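Local coordinates for protein UL37 (Suid herpesvirus 1, PDB 4K70) that is an inner tegument protein of the herpesvirus particle, probably helping to control viral trafficking, and binds metal ions, its N-terminal half being the part modelled, at residues E37-V42 with L80-D85; G61-A66 with A461-R466; D225-T230 with D273-E278; T321-A326 with G372-V377. One frame throughout, in Å; residues are numbered along the deposited sequence.

Contact 1. Residues E37-V42 with L80-D85; sequences ETPAGV and LRHDWD. With CA (calcium ion), chain E.
L80 sets its CG anti to the backbone N (chi1 -164°), which carries the branch from the loop after helix 63-78 against the start of helix 39-60. From CB the chain runs to CG, 4.2 Å from E37 O, and on to CD1, which does the touching, 3.6 Å from T38 C, with the ring of P39 and CG2 of V42 beside it. E37 and L80 form a single beta bridge, in which R81 N donates to E37 O at 2.5 Å, almost straight at 173° and arriving nearly along the C=O axis. No second bridge follows; T38 is the N-cap of helix 39-60, OG1 accepting from G41 N at 3.3 Å. P39, in the first turn, lays CD 3.2 Å from R81 O and brings CG to 3.6 Å from H82 ND1, the two side chains crossing at about a right angle. H82 NE2 is held by G87 O, while the carboxylate of E37 turns to the backbone N-H groups of M5 and E6. Further along, D83 grips a calcium ion with both carboxylate oxygens, and D85 OD2 joins it at 2.5 Å from the metal. D83 OD1 also accepts from D85 N, an Asx turn between the two ligand residues; calcium probably offsets the repulsion between their carboxylates, while the bridge joins this loop to the chain just before helix 39-60.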
loop_
_atom_site.group_PDB
_atom_site.type_symbol
_atom_site.label_atom_id
_atom_site.label_comp_id
_atom_site.label_asym_id
_atom_site.label_seq_id
_atom_site.Cartn_x
_atom_site.Cartn_y
_atom_site.Cartn_z
ATOM N N GLU A 37 13.250 -10.995 -15.654
ATOM C CA GLU A 37 12.743 -11.228 -16.993
ATOM C C GLU A 37 11.371 -10.586 -17.132
ATOM O O GLU A 37 10.724 -10.267 -16.138
ATOM C CB GLU A 37 12.633 -12.731 -17.251
ATOM C CG GLU A 37 13.286 -13.168 -18.558
ATOM C CD GLU A 37 14.595 -13.911 -18.340
ATOM O OE1 GLU A 37 14.809 -14.405 -17.209
ATOM O OE2 GLU A 37 15.404 -14.004 -19.300
ATOM N N THR A 38 10.932 -10.383 -18.365
ATOM C CA THR A 38 9.631 -9.789 -18.595
ATOM C C THR A 38 8.724 -10.812 -19.265
ATOM O O THR A 38 9.197 -11.803 -19.820
ATOM C CB THR A 38 9.723 -8.500 -19.450
ATOM O OG1 THR A 38 10.111 -8.826 -20.791
ATOM C CG2 THR A 38 10.725 -7.500 -18.845
ATOM N N PRO A 39 7.411 -10.590 -19.192
ATOM C CA PRO A 39 6.445 -11.521 -19.778
ATOM C C PRO A 39 6.703 -11.786 -21.266
ATOM O O PRO A 39 6.678 -12.947 -21.694
ATOM C CB PRO A 39 5.102 -10.816 -19.552
ATOM C CG PRO A 39 5.324 -10.006 -18.293
ATOM C CD PRO A 39 6.772 -9.567 -18.348
ATOM N N ALA A 40 6.948 -10.730 -22.038
ATOM C CA ALA A 40 7.268 -10.869 -23.454
ATOM C C ALA A 40 8.576 -11.622 -23.641
ATOM O O ALA A 40 8.714 -12.421 -24.565
ATOM C CB ALA A 40 7.338 -9.464 -24.146
ATOM N N GLY A 41 9.537 -11.362 -22.768
ATOM C CA GLY A 41 10.826 -12.036 -22.839
ATOM C C GLY A 41 10.716 -13.528 -22.577
ATOM O O GLY A 41 11.230 -14.352 -23.338
ATOM N N VAL A 42 10.037 -13.886 -21.497
ATOM C CA VAL A 42 9.817 -15.297 -21.198
ATOM C C VAL A 42 9.009 -15.958 -22.290
ATOM O O VAL A 42 9.317 -17.063 -22.709
ATOM C CB VAL A 42 9.110 -15.494 -19.850
ATOM C CG1 VAL A 42 8.701 -16.970 -19.674
ATOM C CG2 VAL A 42 10.009 -15.020 -18.724
ATOM N N LEU A 80 9.931 -12.529 -12.419
ATOM C CA LEU A 80 9.242 -11.824 -13.492
ATOM C C LEU A 80 9.046 -10.325 -13.197
ATOM O O LEU A 80 8.608 -9.944 -12.114
ATOM C CB LEU A 80 7.897 -12.504 -13.757
ATOM C CG LEU A 80 7.178 -12.177 -15.059
ATOM C CD1 LEU A 80 8.020 -12.650 -16.229
ATOM C CD2 LEU A 80 5.803 -12.824 -15.070
ATOM N N ARG A 81 9.385 -9.477 -14.162
ATOM C CA ARG A 81 9.087 -8.050 -14.061
ATOM C C ARG A 81 7.950 -7.689 -15.014
ATOM O O ARG A 81 8.141 -7.617 -16.232
ATOM C CB ARG A 81 10.318 -7.188 -14.363
ATOM C CG ARG A 81 10.078 -5.703 -14.048
ATOM C CD ARG A 81 10.978 -4.762 -14.822
ATOM N NE ARG A 81 12.353 -4.775 -14.339
ATOM C CZ ARG A 81 12.762 -4.174 -13.226
ATOM N NH1 ARG A 81 11.898 -3.528 -12.443
ATOM N NH2 ARG A 81 14.043 -4.243 -12.882
ATOM N N HIS A 82 6.766 -7.477 -14.453
ATOM C CA HIS A 82 5.576 -7.213 -15.243
ATOM C C HIS A 82 5.122 -5.782 -15.020
ATOM O O HIS A 82 5.089 -5.308 -13.888
ATOM C CB HIS A 82 4.445 -8.174 -14.846
ATOM C CG HIS A 82 3.131 -7.846 -15.485
ATOM N ND1 HIS A 82 2.988 -7.681 -16.850
ATOM C CD2 HIS A 82 1.905 -7.648 -14.955
ATOM C CE1 HIS A 82 1.730 -7.396 -17.126
ATOM N NE2 HIS A 82 1.050 -7.369 -15.989
ATOM N N ASP A 83 4.775 -5.088 -16.097
ATOM C CA ASP A 83 4.307 -3.711 -15.993
ATOM C C ASP A 83 2.817 -3.720 -15.692
ATOM O O ASP A 83 2.011 -3.941 -16.586
ATOM C CB ASP A 83 4.567 -2.970 -17.309
ATOM C CG ASP A 83 4.246 -1.492 -17.220
ATOM O OD1 ASP A 83 3.726 -1.036 -16.169
ATOM O OD2 ASP A 83 4.520 -0.786 -18.206
ATOM N N TRP A 84 2.447 -3.477 -14.431
ATOM C CA TRP A 84 1.054 -3.628 -14.016
ATOM C C TRP A 84 0.099 -2.583 -14.561
ATOM O O TRP A 84 -1.119 -2.759 -14.494
ATOM C CB TRP A 84 0.941 -3.745 -12.477
ATOM C CG TRP A 84 1.219 -5.130 -12.022
ATOM C CD1 TRP A 84 2.304 -5.566 -11.308
ATOM C CD2 TRP A 84 0.421 -6.284 -12.285
ATOM N NE1 TRP A 84 2.206 -6.920 -11.083
ATOM C CE2 TRP A 84 1.060 -7.386 -11.684
ATOM C CE3 TRP A 84 -0.790 -6.492 -12.963
ATOM C CZ2 TRP A 84 0.535 -8.683 -11.741
ATOM C CZ3 TRP A 84 -1.308 -7.784 -13.032
ATOM C CH2 TRP A 84 -0.645 -8.860 -12.421
ATOM N N ASP A 85 0.646 -1.505 -15.118
ATOM C CA ASP A 85 -0.166 -0.541 -15.855
ATOM C C ASP A 85 -0.889 -1.173 -17.042
ATOM O O ASP A 85 -1.913 -0.663 -17.501
ATOM C CB ASP A 85 0.702 0.644 -16.317
ATOM C CG ASP A 85 1.268 1.423 -15.144
ATOM O OD1 ASP A 85 0.482 1.800 -14.253
ATOM O OD2 ASP A 85 2.500 1.624 -15.090
HETATM CA CA CA E . 4.156 1.357 -16.883
#

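Contact 2. Residues G61-A66 with A461-R466; sequences GTCEAA and AHSAAR
E64 reaches across by a bend: CG stands anti to the carbonyl carbon (chi1 -70°), and the chain then folds at chi2 (64°), so the carboxylate turns toward the first turn of helix 464-481. C63 sends SG anti to its own backbone N, toward S463, whose OG sits in the crowded position between N and carbonyl carbon. The hydrogen bond across the contact is A465 N to E64 OE2, 2.9 Å long and bent to 137° at the hydrogen; the oxygen offers its anti lone pair, the one away from OE1. The same oxygen lies 3.3 Å from A464 N, and the methyl groups of A464 and A465 crowd beside it. Nearer the backbone than the carboxylate, E64 CG rests 3.8 Å from A465 CB, so the glutamate lies over this helix start with its aliphatic part as well as its acid. The meeting is of two helix N-termini, each with its own N-cap. S463 OG accepts from R466 N at 3.1 Å, and T62 OG1 takes a weak bond from A65 N. A negative group at the first turn of helix 464-481 would be favoured by the helix dipole, which probably keeps E64 ionised although the residue is buried. S463 OG has a further partner in E455 of helix 438-458, an acid that also pairs with R466. On the apolar side, C63 SG packs 3.8 Å from S463 CB. Q24 and L28 of helix 20-32 lie against E64, and L28 also touches A464.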
loop_
_atom_site.group_PDB
_atom_site.type_symbol
_atom_site.label_atom_id
_atom_site.label_comp_id
_atom_site.label_asym_id
_atom_site.label_seq_id
_atom_site.Cartn_x
_atom_site.Cartn_y
_atom_site.Cartn_z
ATOM N N GLY A 61 19.916 -37.688 -17.961
ATOM C CA GLY A 61 19.117 -38.358 -16.948
ATOM C C GLY A 61 19.325 -37.798 -15.556
ATOM O O GLY A 61 19.010 -38.444 -14.561
ATOM N N THR A 62 19.851 -36.583 -15.475
ATOM C CA THR A 62 20.201 -36.020 -14.181
ATOM C C THR A 62 19.005 -35.434 -13.436
ATOM O O THR A 62 17.975 -35.081 -14.028
ATOM C CB THR A 62 21.275 -34.938 -14.295
ATOM O OG1 THR A 62 20.742 -33.823 -15.018
ATOM C CG2 THR A 62 22.501 -35.480 -15.014
ATOM N N CYS A 63 19.179 -35.337 -12.124
ATOM C CA CYS A 63 18.164 -34.861 -11.204
ATOM C C CYS A 63 17.936 -33.361 -11.389
ATOM O O CYS A 63 16.801 -32.886 -11.335
ATOM C CB CYS A 63 18.617 -35.172 -9.775
ATOM S SG CYS A 63 17.553 -34.551 -8.484
ATOM N N GLU A 64 19.025 -32.628 -11.606
ATOM C CA GLU A 64 18.970 -31.200 -11.918
ATOM C C GLU A 64 18.109 -30.933 -13.151
ATOM O O GLU A 64 17.248 -30.053 -13.139
ATOM C CB GLU A 64 20.381 -30.641 -12.139
ATOM C CG GLU A 64 21.237 -30.563 -10.873
ATOM C CD GLU A 64 21.542 -31.933 -10.276
ATOM O OE1 GLU A 64 21.522 -32.926 -11.031
ATOM O OE2 GLU A 64 21.798 -32.019 -9.056
ATOM N N ALA A 65 18.341 -31.703 -14.209
ATOM C CA ALA A 65 17.574 -31.576 -15.446
ATOM C C ALA A 65 16.098 -31.891 -15.243
ATOM O O ALA A 65 15.231 -31.259 -15.847
ATOM C CB ALA A 65 18.153 -32.478 -16.536
ATOM N N ALA A 66 15.821 -32.883 -14.401
ATOM C CA ALA A 66 14.450 -33.292 -14.137
ATOM C C ALA A 66 13.714 -32.149 -13.450
ATOM O O ALA A 66 12.617 -31.759 -13.864
ATOM C CB ALA A 66 14.434 -34.532 -13.262
ATOM N N ALA A 461 19.573 -39.548 -2.332
ATOM C CA ALA A 461 18.999 -38.971 -1.119
ATOM C C ALA A 461 19.469 -37.525 -0.962
ATOM O O ALA A 461 19.068 -36.819 -0.032
ATOM C CB ALA A 461 19.382 -39.793 0.101
ATOM N N HIS A 462 20.328 -37.093 -1.879
ATOM C CA HIS A 462 20.799 -35.713 -1.897
ATOM C C HIS A 462 21.292 -35.326 -3.283
ATOM O O HIS A 462 21.909 -36.125 -3.989
ATOM C CB HIS A 462 21.912 -35.501 -0.877
ATOM C CG HIS A 462 22.375 -34.081 -0.786
ATOM N ND1 HIS A 462 21.502 -33.025 -0.627
ATOM C CD2 HIS A 462 23.615 -33.542 -0.834
ATOM C CE1 HIS A 462 22.187 -31.896 -0.578
ATOM N NE2 HIS A 462 23.472 -32.181 -0.701
ATOM N N SER A 463 21.012 -34.090 -3.669
ATOM C CA SER A 463 21.387 -33.614 -4.986
ATOM C C SER A 463 22.040 -32.247 -4.905
ATOM O O SER A 463 21.868 -31.521 -3.928
ATOM C CB SER A 463 20.158 -33.565 -5.899
ATOM O OG SER A 463 19.125 -32.780 -5.328
ATOM N N ALA A 464 22.813 -31.913 -5.929
ATOM C CA ALA A 464 23.362 -30.573 -6.068
ATOM C C ALA A 464 22.210 -29.600 -6.295
ATOM O O ALA A 464 22.275 -28.439 -5.897
ATOM C CB ALA A 464 24.336 -30.521 -7.232
ATOM N N ALA A 465 21.158 -30.095 -6.942
ATOM C CA ALA A 465 19.946 -29.324 -7.172
ATOM C C ALA A 465 19.390 -28.816 -5.848
ATOM O O ALA A 465 19.075 -27.641 -5.712
ATOM C CB ALA A 465 18.914 -30.170 -7.895
ATOM N N ARG A 466 19.291 -29.715 -4.875
ATOM C CA ARG A 466 18.831 -29.359 -3.540
ATOM C C ARG A 466 19.674 -28.247 -2.919
ATOM O O ARG A 466 19.148 -27.333 -2.290
ATOM C CB ARG A 466 18.835 -30.587 -2.630
ATOM C CG ARG A 466 18.467 -30.277 -1.192
ATOM C CD ARG A 466 18.235 -31.549 -0.399
ATOM N NE ARG A 466 17.128 -32.341 -0.934
ATOM C CZ ARG A 466 15.896 -32.344 -0.434
ATOM N NH1 ARG A 466 15.602 -31.602 0.625
ATOM N NH2 ARG A 466 14.957 -33.100 -0.985
#

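Contact 3. Residues D225-T230 with D273-E278; sequences DRQNPT and DAYVRE
Two hydrogen bonds meet at the hydroxyl of Y275. It donates to R226 O at 2.8 Å, a weak bond, and accepts from N228 N at 3.1 Å with an angle of 148°, so a single side-chain oxygen bridges the peptide groups before and after Q227. Stacking covers the ring between these bonds and its own backbone. Q227, bent at chi2, lays its amide over one face of Y275 with the planes 29° apart, the two side chains sliding past each other in opposite directions; NE2 comes to 3.6 Å from Y275 CB, and OE1 lies beside CD2. Q227 CA adds an off-centre CH-pi contact, 4.1 Å from the ring centroid. The tyrosine is offered from a type I beta turn, D273 to V276, in the loop after helix 260-271. D273 starts it as an Asx turn, OD1 taking Y275 N at 3.2 Å from above the carboxylate plane. The facing chain is the linker between helix 208-223 and helix 229-240, and N228 serves as N-cap of the latter while its amide nitrogen donates to D145. Charge plays a lesser part: D225 OD1 and R277 NH1 form a long salt bridge of 3.7 Å, their planes 69° apart. R277 reaches there extended from CG to NE, yet its stronger partner is D220 of helix 208-223, and H224 O holds its NH2.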
loop_
_atom_site.group_PDB
_atom_site.type_symbol
_atom_site.label_atom_id
_atom_site.label_comp_id
_atom_site.label_asym_id
_atom_site.label_seq_id
_atom_site.Cartn_x
_atom_site.Cartn_y
_atom_site.Cartn_z
ATOM N N ASP A 225 -8.757 21.583 -8.154
ATOM C CA ASP A 225 -9.436 22.506 -9.063
ATOM C C ASP A 225 -10.543 21.844 -9.874
ATOM O O ASP A 225 -11.249 22.507 -10.630
ATOM C CB ASP A 225 -8.435 23.178 -10.002
ATOM C CG ASP A 225 -7.711 24.337 -9.343
ATOM O OD1 ASP A 225 -8.324 25.022 -8.496
ATOM O OD2 ASP A 225 -6.526 24.561 -9.671
ATOM N N ARG A 226 -10.696 20.537 -9.708
ATOM C CA ARG A 226 -11.726 19.791 -10.414
ATOM C C ARG A 226 -13.069 19.929 -9.719
ATOM O O ARG A 226 -13.231 19.509 -8.574
ATOM C CB ARG A 226 -11.352 18.316 -10.475
ATOM C CG ARG A 226 -9.886 18.078 -10.710
ATOM C CD ARG A 226 -9.589 16.595 -10.753
ATOM N NE ARG A 226 -8.515 16.324 -11.701
ATOM C CZ ARG A 226 -7.235 16.235 -11.363
ATOM N NH1 ARG A 226 -6.866 16.377 -10.091
ATOM N NH2 ARG A 226 -6.328 15.999 -12.299
ATOM N N GLN A 227 -14.041 20.489 -10.426
ATOM C CA GLN A 227 -15.343 20.767 -9.846
ATOM C C GLN A 227 -16.225 19.530 -9.811
ATOM O O GLN A 227 -16.439 18.870 -10.829
ATOM C CB GLN A 227 -16.038 21.872 -10.644
ATOM C CG GLN A 227 -15.183 23.100 -10.860
ATOM C CD GLN A 227 -15.698 24.302 -10.099
ATOM O OE1 GLN A 227 -16.861 24.341 -9.685
ATOM N NE2 GLN A 227 -14.834 25.293 -9.908
ATOM N N ASN A 228 -16.733 19.216 -8.628
ATOM C CA ASN A 228 -17.724 18.170 -8.480
ATOM C C ASN A 228 -19.001 18.840 -8.017
ATOM O O ASN A 228 -19.032 19.446 -6.945
ATOM C CB ASN A 228 -17.266 17.138 -7.454
ATOM C CG ASN A 228 -18.242 15.995 -7.303
ATOM O OD1 ASN A 228 -19.358 16.175 -6.822
ATOM N ND2 ASN A 228 -17.823 14.803 -7.705
ATOM N N PRO A 229 -20.055 18.760 -8.836
ATOM C CA PRO A 229 -21.324 19.437 -8.544
ATOM C C PRO A 229 -21.973 18.979 -7.238
ATOM O O PRO A 229 -22.555 19.809 -6.535
ATOM C CB PRO A 229 -22.203 19.080 -9.753
ATOM C CG PRO A 229 -21.527 17.905 -10.404
ATOM C CD PRO A 229 -20.071 18.098 -10.151
ATOM N N THR A 230 -21.868 17.697 -6.903
ATOM C CA THR A 230 -22.490 17.213 -5.670
ATOM C C THR A 230 -21.756 17.710 -4.408
ATOM O O THR A 230 -22.389 18.078 -3.418
ATOM C CB THR A 230 -22.697 15.677 -5.690
ATOM O OG1 THR A 230 -22.262 15.103 -4.456
ATOM C CG2 THR A 230 -21.932 15.047 -6.843
ATOM N N ASP A 273 -19.263 28.882 -2.147
ATOM C CA ASP A 273 -18.644 28.093 -3.207
ATOM C C ASP A 273 -17.339 27.486 -2.722
ATOM O O ASP A 273 -16.390 28.212 -2.455
ATOM C CB ASP A 273 -18.360 28.992 -4.417
ATOM C CG ASP A 273 -17.924 28.207 -5.646
ATOM O OD1 ASP A 273 -17.655 26.990 -5.528
ATOM O OD2 ASP A 273 -17.843 28.817 -6.736
ATOM N N ALA A 274 -17.283 26.159 -2.635
ATOM C CA ALA A 274 -16.116 25.482 -2.074
ATOM C C ALA A 274 -14.827 25.685 -2.880
ATOM O O ALA A 274 -13.727 25.511 -2.348
ATOM C CB ALA A 274 -16.399 23.988 -1.880
ATOM N N TYR A 275 -14.957 26.051 -4.153
ATOM C CA TYR A 275 -13.791 26.169 -5.034
ATOM C C TYR A 275 -13.204 27.575 -5.116
ATOM O O TYR A 275 -12.177 27.795 -5.762
ATOM C CB TYR A 275 -14.114 25.622 -6.427
ATOM C CG TYR A 275 -14.332 24.133 -6.408
ATOM C CD1 TYR A 275 -13.254 23.257 -6.457
ATOM C CD2 TYR A 275 -15.608 23.597 -6.312
ATOM C CE1 TYR A 275 -13.440 21.885 -6.432
ATOM C CE2 TYR A 275 -15.804 22.222 -6.285
ATOM C CZ TYR A 275 -14.714 21.374 -6.344
ATOM O OH TYR A 275 -14.891 20.013 -6.322
ATOM N N VAL A 276 -13.862 28.522 -4.457
ATOM C CA VAL A 276 -13.310 29.851 -4.263
ATOM C C VAL A 276 -12.373 29.804 -3.058
ATOM O O VAL A 276 -12.784 29.423 -1.955
ATOM C CB VAL A 276 -14.417 30.880 -4.000
ATOM C CG1 VAL A 276 -13.822 32.269 -3.844
ATOM C CG2 VAL A 276 -15.427 30.859 -5.124
ATOM N N ARG A 277 -11.118 30.183 -3.271
ATOM C CA ARG A 277 -10.092 30.032 -2.248
ATOM C C ARG A 277 -9.357 31.333 -1.945
ATOM O O ARG A 277 -8.501 31.363 -1.062
ATOM C CB ARG A 277 -9.081 28.955 -2.663
ATOM C CG ARG A 277 -9.646 27.545 -2.731
ATOM C CD ARG A 277 -8.523 26.516 -2.870
ATOM N NE ARG A 277 -9.007 25.139 -2.788
ATOM C CZ ARG A 277 -9.472 24.450 -3.824
ATOM N NH1 ARG A 277 -9.527 25.016 -5.024
ATOM N NH2 ARG A 277 -9.892 23.201 -3.664
ATOM N N GLU A 278 -9.696 32.403 -2.662
ATOM C CA GLU A 278 -9.001 33.680 -2.501
ATOM C C GLU A 278 -9.953 34.854 -2.379
ATOM O O GLU A 278 -11.085 34.806 -2.852
ATOM C CB GLU A 278 -8.066 33.930 -3.683
ATOM C CG GLU A 278 -7.204 32.738 -4.046
ATOM C CD GLU A 278 -6.807 32.742 -5.507
ATOM O OE1 GLU A 278 -6.322 33.794 -5.985
ATOM O OE2 GLU A 278 -6.995 31.693 -6.173
#

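Contact 4. Residues T321-A326 with G372-V377; sequences TGVWEA and GCTAVV
W324 spreads its indole over the CB of C373, which stands above the six-membered ring, 3.4 Å from the centroid and only 9° off the normal, a close CH-pi contact. The indole gets there because its CG lies anti to the backbone N (chi1 176°), carrying the ring across to helix 366-385. C373 SG stays obliquely beside the same ring, 4.4 Å from its centroid, a sulfur-aromatic contact. V377, one turn on, meets the ring at its edge, with CG2 4.0 Å from W324 CZ3. Nearer the backbone, T374 slides past the base of the tryptophan in the opposite direction: OG1 lies 3.3 Å from W324 CB but gives its hydrogen bond to A370 O within its own helix. T374 CG2 lies 3.9 Å from V323 CG2. W324 NE1 is hydrogen-bonded to a glycerol, probably left from crystallisation. The two helix segments run at 44° to one another with axes 9.2 Å apart at closest. F345, in a loop, touches both V323 and T374, L340 lies against T374, and V426 packs on V377, so the crossing sits among helices 333-342 and 422-431 and the loop with F345.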
loop_
_atom_site.group_PDB
_atom_site.type_symbol
_atom_site.label_atom_id
_atom_site.label_comp_id
_atom_site.label_asym_id
_atom_site.label_seq_id
_atom_site.Cartn_x
_atom_site.Cartn_y
_atom_site.Cartn_z
ATOM N N THR A 321 -8.380 15.070 23.785
ATOM C CA THR A 321 -8.190 13.890 24.638
ATOM C C THR A 321 -8.877 12.638 24.106
ATOM O O THR A 321 -8.268 11.575 24.037
ATOM C CB THR A 321 -8.634 14.146 26.094
ATOM O OG1 THR A 321 -10.018 14.508 26.115
ATOM C CG2 THR A 321 -7.820 15.275 26.683
ATOM N N GLY A 322 -10.139 12.754 23.717
ATOM C CA GLY A 322 -10.848 11.599 23.193
ATOM C C GLY A 322 -10.254 11.048 21.902
ATOM O O GLY A 322 -10.159 9.825 21.720
ATOM N N VAL A 323 -9.852 11.934 20.989
ATOM C CA VAL A 323 -9.315 11.454 19.719
ATOM C C VAL A 323 -7.949 10.813 19.928
ATOM O O VAL A 323 -7.630 9.800 19.310
ATOM C CB VAL A 323 -9.239 12.551 18.635
ATOM C CG1 VAL A 323 -8.411 13.724 19.112
ATOM C CG2 VAL A 323 -8.661 11.957 17.332
ATOM N N TRP A 324 -7.158 11.398 20.822
ATOM C CA TRP A 324 -5.841 10.865 21.154
ATOM C C TRP A 324 -5.980 9.495 21.803
ATOM O O TRP A 324 -5.195 8.582 21.531
ATOM C CB TRP A 324 -5.107 11.830 22.105
ATOM C CG TRP A 324 -3.782 11.323 22.569
ATOM C CD1 TRP A 324 -3.296 11.346 23.854
ATOM C CD2 TRP A 324 -2.771 10.680 21.767
ATOM N NE1 TRP A 324 -2.046 10.779 23.888
ATOM C CE2 TRP A 324 -1.702 10.362 22.629
ATOM C CE3 TRP A 324 -2.669 10.358 20.404
ATOM C CZ2 TRP A 324 -0.544 9.721 22.176
ATOM C CZ3 TRP A 324 -1.516 9.728 19.956
ATOM C CH2 TRP A 324 -0.465 9.423 20.836
ATOM N N GLU A 325 -6.970 9.359 22.683
ATOM C CA GLU A 325 -7.277 8.059 23.279
ATOM C C GLU A 325 -7.661 7.027 22.209
ATOM O O GLU A 325 -7.164 5.892 22.215
ATOM C CB GLU A 325 -8.390 8.183 24.333
ATOM C CG GLU A 325 -7.932 8.878 25.617
ATOM C CD GLU A 325 -9.072 9.163 26.601
ATOM O OE1 GLU A 325 -10.178 8.600 26.414
ATOM O OE2 GLU A 325 -8.858 9.954 27.557
ATOM N N ALA A 326 -8.554 7.415 21.301
ATOM C CA ALA A 326 -9.003 6.475 20.269
ATOM C C ALA A 326 -7.870 6.104 19.312
ATOM O O ALA A 326 -7.795 4.966 18.842
ATOM C CB ALA A 326 -10.206 7.026 19.518
ATOM N N GLY A 372 -0.906 17.677 19.937
ATOM C CA GLY A 372 0.359 17.439 19.263
ATOM C C GLY A 372 0.606 15.970 18.978
ATOM O O GLY A 372 1.030 15.599 17.882
ATOM N N CYS A 373 0.390 15.133 19.988
ATOM C CA CYS A 373 0.486 13.689 19.804
ATOM C C CYS A 373 -0.405 13.202 18.669
ATOM O O CYS A 373 0.036 12.454 17.805
ATOM C CB CYS A 373 0.111 12.967 21.105
ATOM S SG CYS A 373 1.470 13.011 22.316
ATOM N N THR A 374 -1.666 13.611 18.681
ATOM C CA THR A 374 -2.588 13.189 17.638
ATOM C C THR A 374 -2.108 13.633 16.256
ATOM O O THR A 374 -2.188 12.874 15.279
ATOM C CB THR A 374 -4.010 13.724 17.908
ATOM O OG1 THR A 374 -4.437 13.303 19.208
ATOM C CG2 THR A 374 -5.003 13.195 16.857
ATOM N N ALA A 375 -1.583 14.854 16.173
ATOM C CA ALA A 375 -1.165 15.401 14.889
ATOM C C ALA A 375 0.137 14.774 14.408
ATOM O O ALA A 375 0.296 14.490 13.216
ATOM C CB ALA A 375 -1.036 16.923 14.955
ATOM N N VAL A 376 1.071 14.536 15.324
ATOM C CA VAL A 376 2.321 13.868 14.934
ATOM C C VAL A 376 2.093 12.418 14.453
ATOM O O VAL A 376 2.557 12.012 13.383
ATOM C CB VAL A 376 3.337 13.861 16.085
ATOM C CG1 VAL A 376 4.502 12.966 15.742
ATOM C CG2 VAL A 376 3.817 15.285 16.394
ATOM N N VAL A 377 1.392 11.626 15.254
ATOM C CA VAL A 377 1.095 10.251 14.850
ATOM C C VAL A 377 0.245 10.240 13.568
ATOM O O VAL A 377 0.454 9.419 12.666
ATOM C CB VAL A 377 0.383 9.502 15.975
ATOM C CG1 VAL A 377 -0.163 8.151 15.465
ATOM C CG2 VAL A 377 1.339 9.294 17.144
#

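In the fold
Contacts 1 and 2 involve the successive helices 39-60 and 63-78: contact 1 joins the start of the first to the loop after the second, and contact 2 sets the start of the second against helix 464-481. Between centres they lie about 29 Å apart. Contacts 3 and 4 follow in series, about 30 Å apart between centres, both nested within the long loop that contact 2 closes. Contact 2 is the remote one, its centre about 67 Å from that of contact 3 and about 59 Å from that of contact 4. Calcium is bound at contact 1; contact 4 holds E325, a calcium ligand seen in a structure of this protein though no ion is bound there in this chain.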